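Local coordinates for protein 2-hydroxyisobutyryl-CoA mutase large subunit (Aquincola tertiaricarbonis, PDB 4R3U) that catalyses, together with its small cobalamin-binding subunit, the reversible isomerization of 2-hydroxyisobutyryl-CoA and (S)-3-hydroxybutyryl-CoA, at residues T133-Y137 with K220-Y224; E147-E151 with Y497-A502; D305-A311 with Y421-T426. The contacts are given in a common frame with arbitrary orientation. Numbering follows the deposited sequence.

All three contacts lie within the methylmalonyl-CoA mutase family region, whose parallel strands form a TIM barrel. Interactions 1 and 2 are neighbours, their centres about 18 Å apart and their nearest atoms about 6 Å. Their segments alternate along the chain, helix 131-135 and the following loop supplying the first of each. Interaction 3 follows both segments of interaction 1 and falls between those of interaction 2. It lies on the other side of the chain's centre, about 36 Å from interaction 1 and 42 Å from interaction 2 between centres, pairing helices 306-327 and 420-442. The first two contacts thus border the cofactor and small subunit, the third the interface between large subunits.

Interaction 1 of 3, residues T133-Y137 with K220-Y224; sequences TLMGY and KEYIY
Helix 131-135 runs out against an irregular segment, 220-224, that leaves helix 213-219 through Lys220, whose phi is positive (66°). The backbones come closest at Met135 and Glu221, with CA atoms 6.0 Å apart, and no hydrogen bond joins the segments. Leu134 (chi1 m, chi2 t) brings CD1 to 3.5 Å from Glu221 OE2; both residues line the cobalamin pocket, and Glu221 OE1 is held by Asn180. Met135, with all three chi angles m, curls along the opposing backbone: SD is 3.8 Å from Glu221 CA, and CE lies 3.8 Å from Lys220 O and 3.7 Å from Tyr222 O. Its own O meets Ile223 CG1 at 3.5 Å. Gly136 (phi/psi 86/18°) ends the helix in a Schellman motif, and its CA is 3.8 Å from Ile223 CD1, where a CB would clash. The small subunit touches Met135 and Tyr222, and its Asp30 is salt-bridged to Lys220. In this buried contact helix 131-135 follows strand 125-128, helix 213-219 follows strand 206-208, and helix 553-564 packs against Ile223.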
ATOM      1  N   THR A 133      24.598  25.557  -2.262  1.00 23.46           N
ATOM      2  CA  THR A 133      24.130  25.821  -0.900  1.00 23.20           C
ATOM      3  C   THR A 133      24.560  24.722   0.078  1.00 26.78           C
ATOM      4  O   THR A 133      25.030  25.022   1.177  1.00 27.10           O
ATOM      5  CB  THR A 133      22.604  26.080  -0.931  1.00 26.95           C
ATOM      6  OG1 THR A 133      22.350  27.149  -1.839  1.00 24.85           O
ATOM      7  CG2 THR A 133      22.012  26.407   0.434  1.00 23.28           C
ATOM      8  N   LEU A 134      24.399  23.453  -0.336  1.00 23.27           N
ATOM      9  CA  LEU A 134      24.773  22.264   0.444  1.00 21.97           C
ATOM     10  C   LEU A 134      26.289  22.211   0.690  1.00 27.67           C
ATOM     11  O   LEU A 134      26.737  21.826   1.777  1.00 28.08           O
ATOM     12  CB  LEU A 134      24.303  20.992  -0.269  1.00 20.23           C
ATOM     13  CG  LEU A 134      22.774  20.707  -0.253  1.00 22.12           C
ATOM     14  CD1 LEU A 134      22.430  19.524  -1.168  1.00 20.60           C
ATOM     15  CD2 LEU A 134      22.239  20.505   1.168  1.00 20.29           C
ATOM     16  N   MET A 135      27.057  22.634  -0.322  1.00 23.70           N
ATOM     17  CA  MET A 135      28.514  22.634  -0.353  1.00 22.73           C
ATOM     18  C   MET A 135      29.165  23.925   0.179  1.00 27.58           C
ATOM     19  O   MET A 135      30.385  24.002   0.241  1.00 27.54           O
ATOM     20  CB  MET A 135      29.014  22.250  -1.771  1.00 23.89           C
ATOM     21  CG  MET A 135      28.565  20.878  -2.236  1.00 25.14           C
ATOM     22  SD  MET A 135      28.762  19.559  -1.014  1.00 28.43           S
ATOM     23  CE  MET A 135      30.542  19.134  -1.123  1.00 24.00           C
ATOM     24  N   GLY A 136      28.347  24.901   0.555  1.00 25.70           N
ATOM     25  CA  GLY A 136      28.801  26.159   1.145  1.00 27.31           C
ATOM     26  C   GLY A 136      29.185  27.271   0.194  1.00 32.05           C
ATOM     27  O   GLY A 136      29.855  28.225   0.597  1.00 33.48           O
ATOM     28  N   TYR A 137      28.751  27.169  -1.064  1.00 28.11           N
ATOM     29  CA  TYR A 137      29.074  28.145  -2.100  1.00 28.25           C
ATOM     30  C   TYR A 137      27.927  29.062  -2.418  1.00 35.10           C
ATOM     31  O   TYR A 137      26.752  28.663  -2.368  1.00 35.80           O
ATOM     32  CB  TYR A 137      29.489  27.448  -3.413  1.00 28.21           C
ATOM     33  CG  TYR A 137      30.718  26.572  -3.323  1.00 28.65           C
ATOM     34  CD1 TYR A 137      31.984  27.128  -3.187  1.00 31.21           C
ATOM     35  CD2 TYR A 137      30.623  25.189  -3.463  1.00 27.79           C
ATOM     36  CE1 TYR A 137      33.125  26.327  -3.136  1.00 33.86           C
ATOM     37  CE2 TYR A 137      31.750  24.375  -3.385  1.00 28.83           C
ATOM     38  CZ  TYR A 137      33.004  24.949  -3.242  1.00 41.22           C
ATOM     39  OH  TYR A 137      34.123  24.150  -3.197  1.00 43.58           O
ATOM     40  N   LYS A 220      28.155  12.773   1.767  1.00 24.57           N
ATOM     41  CA  LYS A 220      29.292  13.418   1.103  1.00 23.46           C
ATOM     42  C   LYS A 220      29.225  14.962   0.926  1.00 26.18           C
ATOM     43  O   LYS A 220      29.839  15.526   0.006  1.00 25.03           O
ATOM     44  CB  LYS A 220      29.670  12.651  -0.177  1.00 24.28           C
ATOM     45  CG  LYS A 220      29.716  11.132  -0.014  1.00 29.35           C
ATOM     46  CD  LYS A 220      30.812  10.647   0.936  1.00 29.35           C
ATOM     47  CE  LYS A 220      30.819   9.158   1.079  1.00 30.91           C
ATOM     48  NZ  LYS A 220      31.936   8.555   0.325  1.00 42.78           N
ATOM     49  N   GLU A 221      28.530  15.639   1.859  1.00 22.33           N
ATOM     50  CA  GLU A 221      28.457  17.100   1.883  1.00 22.93           C
ATOM     51  C   GLU A 221      29.331  17.570   3.025  1.00 29.84           C
ATOM     52  O   GLU A 221      28.978  17.405   4.180  1.00 31.58           O
ATOM     53  CB  GLU A 221      27.013  17.609   2.060  1.00 23.19           C
ATOM     54  CG  GLU A 221      26.033  17.048   1.044  1.00 26.20           C
ATOM     55  CD  GLU A 221      24.577  17.313   1.335  1.00 34.30           C
ATOM     56  OE1 GLU A 221      24.277  17.978   2.352  1.00 18.22           O
ATOM     57  OE2 GLU A 221      23.726  16.829   0.554  1.00 33.23           O
ATOM     58  N   TYR A 222      30.507  18.082   2.714  1.00 27.15           N
ATOM     59  CA  TYR A 222      31.450  18.562   3.727  1.00 27.00           C
ATOM     60  C   TYR A 222      32.260  19.735   3.208  1.00 31.96           C
ATOM     61  O   TYR A 222      32.422  19.895   1.995  1.00 32.78           O
ATOM     62  CB  TYR A 222      32.365  17.435   4.249  1.00 27.50           C
ATOM     63  CG  TYR A 222      32.793  16.409   3.226  1.00 27.59           C
ATOM     64  CD1 TYR A 222      33.563  16.773   2.122  1.00 30.19           C
ATOM     65  CD2 TYR A 222      32.452  15.069   3.369  1.00 27.40           C
ATOM     66  CE1 TYR A 222      33.969  15.830   1.180  1.00 30.06           C
ATOM     67  CE2 TYR A 222      32.847  14.119   2.428  1.00 28.80           C
ATOM     68  CZ  TYR A 222      33.622  14.500   1.345  1.00 34.54           C
ATOM     69  OH  TYR A 222      34.025  13.572   0.414  1.00 33.67           O
ATOM     70  N   ILE A 223      32.735  20.575   4.124  1.00 27.85           N
ATOM     71  CA  ILE A 223      33.528  21.749   3.797  1.00 26.89           C
ATOM     72  C   ILE A 223      34.885  21.633   4.490  1.00 32.34           C
ATOM     73  O   ILE A 223      35.909  21.606   3.834  1.00 34.84           O
ATOM     74  CB  ILE A 223      32.778  23.085   4.152  1.00 29.22           C
ATOM     75  CG1 ILE A 223      31.367  23.158   3.509  1.00 28.57           C
ATOM     76  CG2 ILE A 223      33.618  24.297   3.734  1.00 29.35           C
ATOM     77  CD1 ILE A 223      30.400  24.227   4.042  1.00 24.76           C
ATOM     78  N   TYR A 224      34.877  21.534   5.812  1.00 28.29           N
ATOM     79  CA  TYR A 224      36.056  21.514   6.671  1.00 28.44           C
ATOM     80  C   TYR A 224      36.398  20.121   7.147  1.00 34.72           C
ATOM     81  O   TYR A 224      35.533  19.233   7.079  1.00 35.25           O
ATOM     82  CB  TYR A 224      35.782  22.409   7.908  1.00 28.09           C
ATOM     83  CG  TYR A 224      35.208  23.757   7.534  1.00 26.00           C
ATOM     84  CD1 TYR A 224      35.985  24.707   6.862  1.00 27.02           C
ATOM     85  CD2 TYR A 224      33.865  24.062   7.782  1.00 23.89           C
ATOM     86  CE1 TYR A 224      35.453  25.935   6.480  1.00 26.67           C
ATOM     87  CE2 TYR A 224      33.323  25.291   7.404  1.00 24.03           C
ATOM     88  CZ  TYR A 224      34.127  26.227   6.760  1.00 33.29           C
ATOM     89  OH  TYR A 224      33.620  27.443   6.379  1.00 34.51           O
TER

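Interaction 2 of 3, residues E147-E151 with Y497-A502; sequences EVGRE and YDNTTA
Tyr497 points its side chain toward the loop 147-151, beside the place where Thr501 and Ala502 meet it. In the t rotamer (chi1 180°, chi2 65°) its ring reaches Val148, where OH donates a very short hydrogen bond of 2.5 Å to Val148 O. A water accepts from Val148 N (3.0 Å) and donates to Tyr497 OH (3.1 Å). The Arg150 side chain runs straight through chi1 and chi2 (both t), then bends at chi3 (m), bringing its guanidinium over one face of the ring: CZ is 3.9 Å from the Tyr497 centroid and 20° off the normal, a cation-pi contact, while Arg150 NE is bonded to Gly146 O. Nearest CA pairs are Val148-Ala502 (5.6 Å), Gly149-Thr501 and Arg150-Tyr497 (both 6.3 Å). This loop follows helix 131-135 in the TIM barrel and borders the cofactor site, and the backbone O of Glu151 is hydrogen-bonded to N40 of the bound cobalamin. Gly149 takes positive phi (60°), and a CB there would strike Thr501 CG2, which lies 3.8 Å from Gly149 CA. Val148 (chi1 t) points at the helix, its CB 4.3 Å from Ala502 CB. Asp498 (chi1 t) leads into the helix through a type I turn, OD1 capping Thr500 N (3.1 Å) and accepting from Thr500 OG1 (2.7 Å); Thr501 OG1 (chi1 m) donates to Asp498 O at 2.7 Å.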
ATOM      1  N   GLU A 147      24.608  24.536 -11.625  1.00 28.41           N
ATOM      2  CA  GLU A 147      24.024  23.823 -10.488  1.00 25.92           C
ATOM      3  C   GLU A 147      23.085  24.674  -9.635  1.00 28.20           C
ATOM      4  O   GLU A 147      22.500  24.143  -8.687  1.00 28.04           O
ATOM      5  CB  GLU A 147      25.130  23.188  -9.614  1.00 26.75           C
ATOM      6  CG  GLU A 147      26.048  22.240 -10.368  1.00 31.49           C
ATOM      7  CD  GLU A 147      26.524  21.008  -9.631  1.00 35.42           C
ATOM      8  OE1 GLU A 147      27.682  20.596  -9.865  1.00 43.62           O
ATOM      9  OE2 GLU A 147      25.728  20.428  -8.860  1.00 31.27           O
ATOM     10  N   VAL A 148      22.914  25.972  -9.976  1.00 23.94           N
ATOM     11  CA  VAL A 148      22.055  26.883  -9.181  1.00 23.94           C
ATOM     12  C   VAL A 148      20.560  26.528  -9.295  1.00 28.29           C
ATOM     13  O   VAL A 148      20.033  26.507 -10.408  1.00 29.53           O
ATOM     14  CB  VAL A 148      22.302  28.389  -9.482  1.00 27.20           C
ATOM     15  CG1 VAL A 148      21.599  29.260  -8.446  1.00 27.68           C
ATOM     16  CG2 VAL A 148      23.792  28.704  -9.536  1.00 26.74           C
ATOM     17  N   GLY A 149      19.915  26.270  -8.149  1.00 22.15           N
ATOM     18  CA  GLY A 149      18.496  25.951  -8.030  1.00 21.30           C
ATOM     19  C   GLY A 149      18.031  24.715  -8.766  1.00 27.99           C
ATOM     20  O   GLY A 149      16.822  24.512  -8.939  1.00 26.95           O
ATOM     21  N   ARG A 150      18.990  23.878  -9.215  1.00 26.97           N
ATOM     22  CA  ARG A 150      18.722  22.660  -9.976  1.00 25.72           C
ATOM     23  C   ARG A 150      18.174  21.485  -9.129  1.00 27.33           C
ATOM     24  O   ARG A 150      17.070  21.015  -9.389  1.00 25.60           O
ATOM     25  CB  ARG A 150      19.975  22.276 -10.767  1.00 24.15           C
ATOM     26  CG  ARG A 150      19.762  21.106 -11.706  1.00 26.15           C
ATOM     27  CD  ARG A 150      20.973  20.804 -12.571  1.00 23.08           C
ATOM     28  NE  ARG A 150      21.309  21.868 -13.518  1.00 29.07           N
ATOM     29  CZ  ARG A 150      20.687  22.130 -14.671  1.00 39.91           C
ATOM     30  NH1 ARG A 150      19.669  21.382 -15.071  1.00 23.26           N
ATOM     31  NH2 ARG A 150      21.099  23.133 -15.437  1.00 30.04           N
ATOM     32  N   GLU A 151      18.945  21.032  -8.110  1.00 23.43           N
ATOM     33  CA  GLU A 151      18.610  19.887  -7.238  1.00 21.45           C
ATOM     34  C   GLU A 151      17.868  20.242  -5.936  1.00 24.16           C
ATOM     35  O   GLU A 151      17.448  19.351  -5.193  1.00 24.25           O
ATOM     36  CB  GLU A 151      19.881  19.066  -6.949  1.00 22.46           C
ATOM     37  CG  GLU A 151      20.505  18.430  -8.186  1.00 21.38           C
ATOM     38  CD  GLU A 151      21.363  17.226  -7.881  1.00 35.98           C
ATOM     39  OE1 GLU A 151      22.504  17.404  -7.397  1.00 28.96           O
ATOM     40  OE2 GLU A 151      20.886  16.094  -8.114  1.00 29.57           O
ATOM     41  N   TYR A 497      13.548  22.474 -15.087  1.00 25.53           N
ATOM     42  CA  TYR A 497      14.485  23.445 -14.571  1.00 23.79           C
ATOM     43  C   TYR A 497      14.234  24.745 -15.339  1.00 28.16           C
ATOM     44  O   TYR A 497      14.144  24.735 -16.569  1.00 28.18           O
ATOM     45  CB  TYR A 497      15.941  22.953 -14.788  1.00 23.97           C
ATOM     46  CG  TYR A 497      17.002  23.914 -14.282  1.00 24.08           C
ATOM     47  CD1 TYR A 497      17.117  24.206 -12.923  1.00 25.06           C
ATOM     48  CD2 TYR A 497      17.877  24.542 -15.161  1.00 24.88           C
ATOM     49  CE1 TYR A 497      18.054  25.123 -12.456  1.00 25.35           C
ATOM     50  CE2 TYR A 497      18.834  25.453 -14.703  1.00 26.13           C
ATOM     51  CZ  TYR A 497      18.923  25.734 -13.346  1.00 33.84           C
ATOM     52  OH  TYR A 497      19.862  26.616 -12.877  1.00 32.96           O
ATOM     53  N   ASP A 498      14.091  25.853 -14.604  1.00 25.50           N
ATOM     54  CA  ASP A 498      13.910  27.192 -15.152  1.00 26.19           C
ATOM     55  C   ASP A 498      15.323  27.729 -15.411  1.00 34.55           C
ATOM     56  O   ASP A 498      16.104  27.927 -14.460  1.00 34.14           O
ATOM     57  CB  ASP A 498      13.154  28.069 -14.130  1.00 27.46           C
ATOM     58  CG  ASP A 498      12.904  29.518 -14.513  1.00 36.08           C
ATOM     59  OD1 ASP A 498      13.384  29.949 -15.595  1.00 36.38           O
ATOM     60  OD2 ASP A 498      12.273  30.235 -13.711  1.00 43.17           O
ATOM     61  N   ASN A 499      15.659  27.946 -16.691  1.00 32.96           N
ATOM     62  CA  ASN A 499      16.986  28.439 -17.071  1.00 33.69           C
ATOM     63  C   ASN A 499      17.317  29.912 -16.694  1.00 37.16           C
ATOM     64  O   ASN A 499      18.441  30.367 -16.932  1.00 38.49           O
ATOM     65  CB  ASN A 499      17.297  28.107 -18.535  1.00 41.73           C
ATOM     66  CG  ASN A 499      17.538  26.628 -18.777  1.00 75.34           C
ATOM     67  OD1 ASN A 499      16.849  25.988 -19.578  1.00 71.46           O
ATOM     68  ND2 ASN A 499      18.530  26.046 -18.103  1.00 67.02           N
ATOM     69  N   THR A 500      16.365  30.631 -16.072  1.00 31.96           N
ATOM     70  CA  THR A 500      16.560  32.017 -15.617  1.00 31.16           C
ATOM     71  C   THR A 500      16.968  32.035 -14.149  1.00 35.51           C
ATOM     72  O   THR A 500      17.316  33.105 -13.642  1.00 36.38           O
ATOM     73  CB  THR A 500      15.280  32.867 -15.776  1.00 33.63           C
ATOM     74  OG1 THR A 500      14.246  32.368 -14.922  1.00 39.30           O
ATOM     75  CG2 THR A 500      14.803  32.966 -17.197  1.00 24.93           C
ATOM     76  N   THR A 501      16.911  30.864 -13.467  1.00 32.18           N
ATOM     77  CA  THR A 501      17.248  30.684 -12.043  1.00 31.89           C
ATOM     78  C   THR A 501      18.603  31.320 -11.720  1.00 36.89           C
ATOM     79  O   THR A 501      18.640  32.193 -10.844  1.00 37.03           O
ATOM     80  CB  THR A 501      17.238  29.184 -11.646  1.00 37.27           C
ATOM     81  OG1 THR A 501      15.946  28.611 -11.891  1.00 30.25           O
ATOM     82  CG2 THR A 501      17.678  28.953 -10.207  1.00 29.19           C
ATOM     83  N   ALA A 502      19.707  30.915 -12.429  1.00 31.56           N
ATOM     84  CA  ALA A 502      21.034  31.488 -12.140  1.00 31.67           C
ATOM     85  C   ALA A 502      21.044  33.025 -12.223  1.00 41.62           C
ATOM     86  O   ALA A 502      21.334  33.665 -11.210  1.00 43.16           O
ATOM     87  CB  ALA A 502      22.115  30.875 -13.019  1.00 31.68           C
TER
HETATM   88  O   HOH W   1      22.958  26.989 -12.848  1.00 32.73           O

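Interaction 3 of 3, residues D305-A311 with Y421-T426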
ATOM      1  N   ASP A 305      11.650  -4.189   3.479  1.00 15.03           N
ATOM      2  CA  ASP A 305      11.242  -5.362   4.274  1.00 15.41           C
ATOM      3  C   ASP A 305      10.291  -4.880   5.349  1.00 20.49           C
ATOM      4  O   ASP A 305      10.711  -4.320   6.383  1.00 22.13           O
ATOM      5  CB  ASP A 305      12.419  -6.165   4.851  1.00 16.73           C
ATOM      6  CG  ASP A 305      12.063  -7.592   5.262  1.00 27.34           C
ATOM      7  OD1 ASP A 305      11.114  -7.769   6.085  1.00 29.63           O
ATOM      8  OD2 ASP A 305      12.758  -8.538   4.799  1.00 27.90           O
ATOM      9  N   PHE A 306       8.996  -5.035   5.055  1.00 18.57           N
ATOM     10  CA  PHE A 306       7.903  -4.574   5.894  1.00 19.10           C
ATOM     11  C   PHE A 306       8.093  -4.750   7.412  1.00 22.37           C
ATOM     12  O   PHE A 306       8.057  -3.754   8.137  1.00 21.86           O
ATOM     13  CB  PHE A 306       6.569  -5.159   5.394  1.00 20.52           C
ATOM     14  CG  PHE A 306       5.357  -4.575   6.071  1.00 20.36           C
ATOM     15  CD1 PHE A 306       4.854  -3.338   5.680  1.00 20.93           C
ATOM     16  CD2 PHE A 306       4.718  -5.262   7.104  1.00 21.44           C
ATOM     17  CE1 PHE A 306       3.743  -2.784   6.314  1.00 21.36           C
ATOM     18  CE2 PHE A 306       3.588  -4.724   7.723  1.00 24.72           C
ATOM     19  CZ  PHE A 306       3.108  -3.484   7.326  1.00 22.77           C
ATOM     20  N   PHE A 307       8.301  -5.999   7.877  1.00 19.49           N
ATOM     21  CA  PHE A 307       8.463  -6.307   9.299  1.00 19.80           C
ATOM     22  C   PHE A 307       9.798  -5.963   9.882  1.00 25.64           C
ATOM     23  O   PHE A 307       9.833  -5.435  11.003  1.00 26.84           O
ATOM     24  CB  PHE A 307       8.056  -7.731   9.634  1.00 21.69           C
ATOM     25  CG  PHE A 307       6.574  -7.947   9.470  1.00 22.23           C
ATOM     26  CD1 PHE A 307       5.668  -7.364  10.351  1.00 24.58           C
ATOM     27  CD2 PHE A 307       6.081  -8.702   8.416  1.00 22.85           C
ATOM     28  CE1 PHE A 307       4.300  -7.561  10.199  1.00 24.93           C
ATOM     29  CE2 PHE A 307       4.714  -8.889   8.266  1.00 25.18           C
ATOM     30  CZ  PHE A 307       3.833  -8.328   9.169  1.00 22.93           C
ATOM     31  N   GLU A 308      10.895  -6.183   9.106  1.00 20.43           N
ATOM     32  CA  GLU A 308      12.254  -5.823   9.521  1.00 19.60           C
ATOM     33  C   GLU A 308      12.393  -4.303   9.866  1.00 28.03           C
ATOM     34  O   GLU A 308      13.023  -3.948  10.861  1.00 30.30           O
ATOM     35  CB  GLU A 308      13.235  -6.228   8.444  1.00 19.28           C
ATOM     36  CG  GLU A 308      14.630  -5.666   8.594  1.00 13.33           C
ATOM     37  CD  GLU A 308      15.596  -6.316   7.630  1.00 34.22           C
ATOM     38  OE1 GLU A 308      15.438  -6.127   6.398  1.00 16.98           O
ATOM     39  OE2 GLU A 308      16.456  -7.093   8.112  1.00 27.00           O
ATOM     40  N   GLU A 309      11.794  -3.435   9.045  1.00 23.37           N
ATOM     41  CA  GLU A 309      11.806  -1.982   9.213  1.00 21.87           C
ATOM     42  C   GLU A 309      11.095  -1.545  10.472  1.00 23.63           C
ATOM     43  O   GLU A 309      11.623  -0.716  11.179  1.00 25.08           O
ATOM     44  CB  GLU A 309      11.249  -1.294   7.946  1.00 22.22           C
ATOM     45  CG  GLU A 309      12.230  -1.413   6.797  1.00 24.32           C
ATOM     46  CD  GLU A 309      13.579  -0.763   7.082  1.00 34.40           C
ATOM     47  OE1 GLU A 309      13.599   0.465   7.322  1.00 22.29           O
ATOM     48  OE2 GLU A 309      14.611  -1.473   7.070  1.00 19.57           O
ATOM     49  N   VAL A 310       9.970  -2.179  10.810  1.00 17.73           N
ATOM     50  CA  VAL A 310       9.221  -1.940  12.049  1.00 16.62           C
ATOM     51  C   VAL A 310      10.071  -2.395  13.269  1.00 23.98           C
ATOM     52  O   VAL A 310      10.199  -1.654  14.245  1.00 25.79           O
ATOM     53  CB  VAL A 310       7.833  -2.643  12.012  1.00 17.26           C
ATOM     54  CG1 VAL A 310       7.101  -2.483  13.336  1.00 16.11           C
ATOM     55  CG2 VAL A 310       6.976  -2.123  10.853  1.00 15.96           C
ATOM     56  N   ALA A 311      10.668  -3.594  13.181  1.00 21.14           N
ATOM     57  CA  ALA A 311      11.519  -4.162  14.222  1.00 22.49           C
ATOM     58  C   ALA A 311      12.712  -3.226  14.494  1.00 29.41           C
ATOM     59  O   ALA A 311      13.070  -3.001  15.651  1.00 30.88           O
ATOM     60  CB  ALA A 311      12.029  -5.515  13.771  1.00 23.11           C
ATOM     61  N   TYR A 421       7.123 -12.676  16.026  1.00 25.88           N
ATOM     62  CA  TYR A 421       8.119 -12.365  15.012  1.00 24.83           C
ATOM     63  C   TYR A 421       8.705 -10.976  15.221  1.00 29.12           C
ATOM     64  O   TYR A 421       9.935 -10.860  15.327  1.00 30.42           O
ATOM     65  CB  TYR A 421       7.531 -12.563  13.590  1.00 25.47           C
ATOM     66  CG  TYR A 421       8.399 -12.080  12.442  1.00 27.00           C
ATOM     67  CD1 TYR A 421       9.780 -12.309  12.432  1.00 29.14           C
ATOM     68  CD2 TYR A 421       7.839 -11.433  11.341  1.00 26.28           C
ATOM     69  CE1 TYR A 421      10.587 -11.835  11.401  1.00 27.68           C
ATOM     70  CE2 TYR A 421       8.635 -10.978  10.287  1.00 26.74           C
ATOM     71  CZ  TYR A 421      10.013 -11.165  10.330  1.00 36.90           C
ATOM     72  OH  TYR A 421      10.809 -10.697   9.306  1.00 41.15           O
ATOM     73  N   VAL A 422       7.848  -9.925  15.299  1.00 22.88           N
ATOM     74  CA  VAL A 422       8.311  -8.545  15.445  1.00 21.12           C
ATOM     75  C   VAL A 422       9.086  -8.400  16.747  1.00 27.54           C
ATOM     76  O   VAL A 422      10.175  -7.823  16.739  1.00 29.11           O
ATOM     77  CB  VAL A 422       7.181  -7.489  15.233  1.00 25.33           C
ATOM     78  CG1 VAL A 422       7.692  -6.041  15.367  1.00 24.86           C
ATOM     79  CG2 VAL A 422       6.484  -7.688  13.889  1.00 23.73           C
ATOM     80  N   GLU A 423       8.602  -9.018  17.834  1.00 24.51           N
ATOM     81  CA  GLU A 423       9.301  -8.974  19.123  1.00 24.34           C
ATOM     82  C   GLU A 423      10.672  -9.645  19.133  1.00 28.83           C
ATOM     83  O   GLU A 423      11.617  -9.064  19.664  1.00 28.87           O
ATOM     84  CB  GLU A 423       8.417  -9.395  20.307  1.00 25.85           C
ATOM     85  CG  GLU A 423       7.228  -8.475  20.578  1.00 26.85           C
ATOM     86  CD  GLU A 423       7.435  -6.996  20.861  1.00 35.82           C
ATOM     87  OE1 GLU A 423       8.593  -6.523  20.911  1.00 33.39           O
ATOM     88  OE2 GLU A 423       6.410  -6.300  21.031  1.00 31.98           O
ATOM     89  N   ALA A 424      10.799 -10.819  18.484  1.00 25.79           N
ATOM     90  CA  ALA A 424      12.047 -11.573  18.346  1.00 25.82           C
ATOM     91  C   ALA A 424      13.031 -10.815  17.468  1.00 30.65           C
ATOM     92  O   ALA A 424      14.212 -10.716  17.816  1.00 31.06           O
ATOM     93  CB  ALA A 424      11.763 -12.946  17.755  1.00 27.17           C
ATOM     94  N   LEU A 425      12.538 -10.247  16.340  1.00 28.19           N
ATOM     95  CA  LEU A 425      13.355  -9.450  15.429  1.00 28.56           C
ATOM     96  C   LEU A 425      13.807  -8.134  16.077  1.00 29.88           C
ATOM     97  O   LEU A 425      14.974  -7.764  15.908  1.00 29.37           O
ATOM     98  CB  LEU A 425      12.609  -9.213  14.103  1.00 28.65           C
ATOM     99  CG  LEU A 425      13.466  -8.917  12.855  1.00 34.39           C
ATOM    100  CD1 LEU A 425      14.651  -9.918  12.700  1.00 35.41           C
ATOM    101  CD2 LEU A 425      12.604  -8.892  11.611  1.00 35.38           C
ATOM    102  N   THR A 426      12.901  -7.456  16.853  1.00 24.51           N
ATOM    103  CA  THR A 426      13.233  -6.236  17.611  1.00 24.89           C
ATOM    104  C   THR A 426      14.412  -6.561  18.559  1.00 31.14           C
ATOM    105  O   THR A 426      15.396  -5.811  18.617  1.00 29.58           O
ATOM    106  CB  THR A 426      12.009  -5.738  18.415  1.00 30.28           C
ATOM    107  OG1 THR A 426      10.933  -5.439  17.519  1.00 27.28           O
ATOM    108  CG2 THR A 426      12.329  -4.535  19.315  1.00 25.07           C
TER
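The start of helix 306-327 crosses the start of helix 420-442; the axes of segments 306-311 and 421-426 approach to 8.8 Å and cross at -55°. The backbones converge toward Ala311 and Thr426, whose CA atoms are 4.3 Å apart; the small side chain of Ala311 permits this, its CA lying 3.6 Å from Thr426 OG1 and its CB 3.8 Å from Leu425 CB. Thr426 OG1 donates to Val422 O at 2.6 Å. At the N-cap, Asp305 OD1 accepts a weak bond of 3.4 Å from Glu308 N, while Asp305 OD2 accepts from Ile52 N. Phe307 and Tyr421 form an offset edge-to-face pair, the edge of Tyr421 toward the face of Phe307, centroids 5.7 Å apart and planes at 64°. Val422 adds CG2 at 3.6 Å from Phe307 CD1 and CG1 at 4.1 Å from Val310 CG1, while Leu425 CD2 rests 3.7 Å from Glu308 CA. No hydrogen bond crosses this largely apolar interface. Phe307 touches Pro415 and Tyr421 touches Val412 of the second large subunit. Helix 306-327 follows barrel strand 298-302, Glu308 is bonded to Tyr429 of helix 420-442, and Phe306 and Val310 pack on helix 357-370.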